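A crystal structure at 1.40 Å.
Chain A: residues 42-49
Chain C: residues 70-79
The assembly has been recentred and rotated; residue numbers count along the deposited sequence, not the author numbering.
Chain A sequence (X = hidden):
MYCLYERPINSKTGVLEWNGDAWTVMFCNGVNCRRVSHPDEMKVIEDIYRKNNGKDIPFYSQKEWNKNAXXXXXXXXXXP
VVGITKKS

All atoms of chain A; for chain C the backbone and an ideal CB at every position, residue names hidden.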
# COMPACT_ATOMS: atom_id res chain seq x y z
N MET A 42 -7.76 7.76 15.59
CA MET A 42 -7.08 8.91 15.01
C MET A 42 -5.72 9.11 15.65
O MET A 42 -4.72 9.35 14.95
CB MET A 42 -7.95 10.16 15.18
CG MET A 42 -7.63 11.28 14.24
SD MET A 42 -8.91 12.55 14.29
CE MET A 42 -8.10 13.88 13.40
N LYS A 43 -5.64 8.99 16.98
CA LYS A 43 -4.39 9.23 17.67
C LYS A 43 -3.32 8.21 17.28
O LYS A 43 -2.15 8.57 17.10
CB LYS A 43 -4.62 9.22 19.19
CG LYS A 43 -3.38 9.58 19.99
CD LYS A 43 -3.07 11.06 19.85
CE LYS A 43 -2.36 11.61 21.08
NZ LYS A 43 -1.89 13.00 20.85
N VAL A 44 -3.69 6.94 17.14
CA VAL A 44 -2.68 5.94 16.80
C VAL A 44 -2.16 6.17 15.38
O VAL A 44 -0.97 5.99 15.11
CB VAL A 44 -3.20 4.51 17.04
CG1 VAL A 44 -4.04 4.03 15.86
CG2 VAL A 44 -2.04 3.55 17.31
N ILE A 45 -3.04 6.59 14.46
CA ILE A 45 -2.60 6.92 13.11
C ILE A 45 -1.61 8.08 13.15
O ILE A 45 -0.56 8.04 12.49
CB ILE A 45 -3.82 7.27 12.23
CG1 ILE A 45 -4.68 6.04 11.95
CG2 ILE A 45 -3.37 7.93 10.92
CD1 ILE A 45 -6.05 6.40 11.40
N GLU A 46 -1.96 9.14 13.89
CA GLU A 46 -1.09 10.31 13.98
C GLU A 46 0.27 9.94 14.58
O GLU A 46 1.30 10.41 14.11
CB GLU A 46 -1.76 11.40 14.82
CG GLU A 46 -3.03 11.95 14.20
CD GLU A 46 -3.87 12.74 15.19
OE1 GLU A 46 -3.62 12.64 16.41
OE2 GLU A 46 -4.79 13.47 14.76
N ASP A 47 0.27 9.08 15.60
CA ASP A 47 1.53 8.71 16.24
C ASP A 47 2.42 7.89 15.31
O ASP A 47 3.62 8.16 15.19
CB ASP A 47 1.23 7.92 17.52
CG ASP A 47 2.46 7.76 18.41
OD1 ASP A 47 2.91 8.79 18.98
OD2 ASP A 47 2.98 6.63 18.55
N ILE A 48 1.84 6.89 14.65
CA ILE A 48 2.64 6.05 13.76
C ILE A 48 3.16 6.87 12.59
O ILE A 48 4.33 6.74 12.20
CB ILE A 48 1.82 4.84 13.28
CG1 ILE A 48 1.47 3.92 14.45
CG2 ILE A 48 2.59 4.06 12.20
CD1 ILE A 48 0.39 2.92 14.11
N TYR A 49 2.32 7.73 12.02
CA TYR A 49 2.78 8.56 10.92
C TYR A 49 3.95 9.43 11.36
O TYR A 49 4.96 9.55 10.66
CB TYR A 49 1.63 9.42 10.38
CG TYR A 49 2.02 10.23 9.17
CD1 TYR A 49 2.73 11.41 9.29
CD2 TYR A 49 1.68 9.81 7.89
CE1 TYR A 49 3.10 12.16 8.19
CE2 TYR A 49 2.03 10.55 6.78
CZ TYR A 49 2.74 11.73 6.94
OH TYR A 49 3.10 12.47 5.86
N UNK C 70 -4.34 -1.13 25.33
CA UNK C 70 -4.36 -1.99 24.13
C UNK C 70 -4.49 -1.19 22.84
O UNK C 70 -5.48 -1.30 22.09
CB UNK C 70 -5.51 -2.99 24.22
N UNK C 71 -3.47 -0.37 22.56
CA UNK C 71 -3.46 0.46 21.36
C UNK C 71 -3.52 -0.37 20.08
O UNK C 71 -3.97 0.14 19.04
CB UNK C 71 -2.21 1.34 21.35
N UNK C 72 -3.07 -1.63 20.12
CA UNK C 72 -3.18 -2.51 18.96
C UNK C 72 -4.63 -2.68 18.53
O UNK C 72 -4.90 -2.86 17.33
CB UNK C 72 -2.56 -3.88 19.27
N UNK C 73 -5.58 -2.63 19.47
CA UNK C 73 -7.00 -2.68 19.10
C UNK C 73 -7.36 -1.53 18.17
O UNK C 73 -8.13 -1.71 17.22
CB UNK C 73 -7.88 -2.64 20.35
N UNK C 74 -6.86 -0.33 18.45
CA UNK C 74 -7.15 0.82 17.60
C UNK C 74 -6.49 0.68 16.24
O UNK C 74 -7.11 0.95 15.21
CB UNK C 74 -6.69 2.11 18.27
N UNK C 75 -5.22 0.27 16.23
CA UNK C 75 -4.51 0.12 14.96
C UNK C 75 -5.17 -0.94 14.10
O UNK C 75 -5.33 -0.76 12.89
CB UNK C 75 -3.04 -0.24 15.20
N UNK C 76 -5.59 -2.05 14.71
CA UNK C 76 -6.17 -3.13 13.91
C UNK C 76 -7.58 -2.82 13.44
O UNK C 76 -8.09 -3.50 12.55
CB UNK C 76 -6.18 -4.43 14.72
N UNK C 77 -8.23 -1.80 14.01
CA UNK C 77 -9.49 -1.34 13.44
C UNK C 77 -9.26 -0.55 12.16
O UNK C 77 -10.01 -0.70 11.19
CB UNK C 77 -10.25 -0.49 14.45
N UNK C 78 -8.22 0.28 12.13
CA UNK C 78 -7.96 1.09 10.94
C UNK C 78 -7.13 0.37 9.89
O UNK C 78 -7.18 0.75 8.71
CB UNK C 78 -7.25 2.38 11.34
N UNK C 79 -6.36 -0.65 10.28
CA UNK C 79 -5.57 -1.47 9.36
C UNK C 79 -5.89 -2.92 9.70
O UNK C 79 -5.19 -3.54 10.51
CB UNK C 79 -4.07 -1.18 9.47

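The two helices cross almost at right angles, 89° between their N-to-C directions with axes 8.9 Å apart at closest approach, so contact should be confined to a short patch. The nearest CA pair, Val44(A) CA to the CA of position 75 at 6.4 Å, locates its centre.

Position 70 (phi/psi -82/64) lies outside the helix, and its ideal CB has nothing of the chain A stretch within 5.5 Å. Its phi would admit proline among many residues; it is Pro70(C), whose O accepts a hydrogen bond from the N of position 73 (2.9 Å).

At position 71 CA-to-CB points toward chain A, and the ideal CB stands 4.6 Å from Val44(A) CG2. Beyond it lie Val44(A) and the aliphatic start of Lys43(A), with room for length: a large apolar or aromatic side chain would suit, as would methionine. The residue is Trp71(C), chi1 m. Its CE3 comes 4.0 Å from Val44(A) CB and its CH2 4.1 Å from Lys43(A) CG, while the end of the lysine leads away.

Positions 72 and 73 have no chain A atom near their ideal CBs, and at 72 CA-to-CB points away, so this contact selects nothing. They are Tyr72(C) and Asn73(C).

Position 74 points toward chain A, with its ideal CB 4.1 Å from Val44(A) CG1. The nearby surface is apolar, so alanine, or a longer chain able to turn aside, would fit. Arg74(C) takes the second course: its CB lies 4.1 Å from Val44(A) CG1, and its m, m start carries the guanidinium away.

Position 75 points sideways, but its ideal CB is 4.4 Å from Val44(A) CG1 and 4.8 Å from Ile48(A) CD1. A branched or flexible aliphatic could reach both. In Leu75(C), chi1 t and chi2 p bring CD1 to 3.6 Å from Ile48(A) CD1, the closest approach between the stretches.

Positions 76 and 77 are out of reach, leaving their choice open here. Glu76(C) bonds elsewhere in the structure; Thr77(C) OG1 donates to Asn73(C) O (2.9 Å).

Position 78 again points toward chain A, its ideal CB 4.2 Å from Ile45(A) CD1. That closeness favours a compact apolar residue such as alanine, valine or isoleucine. Val78(C), chi1 m, places CG2 4.0 Å from Ile45(A) CG1.

Position 79 (-131/86) leaves helical angles and lies out of reach, so many residues would do; it is Cys79(C). No hydrogen bond crosses between the stretches: the 329 Å² buried rests chiefly on apolar packing.

Chain C (70-79) PWYNRLETVC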
# COMPACT_ATOMS: atom_id res chain seq x y z
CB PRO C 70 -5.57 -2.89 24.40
CG PRO C 70 -6.50 -2.02 25.21
CD PRO C 70 -5.61 -1.18 26.08
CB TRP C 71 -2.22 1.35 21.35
CG TRP C 71 -2.31 2.48 22.32
CD1 TRP C 71 -1.82 2.52 23.60
CD2 TRP C 71 -2.98 3.72 22.10
NE1 TRP C 71 -2.13 3.73 24.18
CE2 TRP C 71 -2.83 4.49 23.27
CE3 TRP C 71 -3.66 4.27 21.01
CZ2 TRP C 71 -3.37 5.78 23.39
CZ3 TRP C 71 -4.19 5.56 21.13
CH2 TRP C 71 -4.04 6.30 22.31
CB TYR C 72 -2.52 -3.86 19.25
CG TYR C 72 -2.81 -4.42 20.62
CD1 TYR C 72 -4.01 -5.08 20.89
CD2 TYR C 72 -1.88 -4.30 21.65
CE1 TYR C 72 -4.27 -5.61 22.17
CE2 TYR C 72 -2.13 -4.81 22.92
CZ TYR C 72 -3.32 -5.47 23.17
OH TYR C 72 -3.56 -5.98 24.43
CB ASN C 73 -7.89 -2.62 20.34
CG ASN C 73 -7.86 -3.88 21.14
OD1 ASN C 73 -7.46 -4.94 20.65
ND2 ASN C 73 -8.29 -3.79 22.39
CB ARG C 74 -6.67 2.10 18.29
CG ARG C 74 -7.13 2.27 19.73
CD ARG C 74 -8.65 2.25 19.87
NE ARG C 74 -9.06 2.40 21.27
CZ ARG C 74 -10.32 2.34 21.69
NH1 ARG C 74 -11.30 2.13 20.82
NH2 ARG C 74 -10.59 2.48 22.98
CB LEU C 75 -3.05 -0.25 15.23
CG LEU C 75 -2.24 -0.50 13.96
CD1 LEU C 75 -2.30 0.75 13.07
CD2 LEU C 75 -0.80 -0.85 14.27
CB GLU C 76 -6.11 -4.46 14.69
CG GLU C 76 -4.68 -4.93 14.92
CD GLU C 76 -4.59 -6.11 15.87
OE1 GLU C 76 -5.66 -6.62 16.29
OE2 GLU C 76 -3.46 -6.54 16.20
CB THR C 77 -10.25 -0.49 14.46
OG1 THR C 77 -10.49 -1.28 15.64
CG2 THR C 77 -11.58 -0.06 13.89
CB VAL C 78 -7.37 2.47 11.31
CG1 VAL C 78 -8.33 3.23 12.21
CG2 VAL C 78 -6.02 2.31 11.98
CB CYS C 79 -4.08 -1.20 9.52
SG CYS C 79 -3.63 0.49 9.15
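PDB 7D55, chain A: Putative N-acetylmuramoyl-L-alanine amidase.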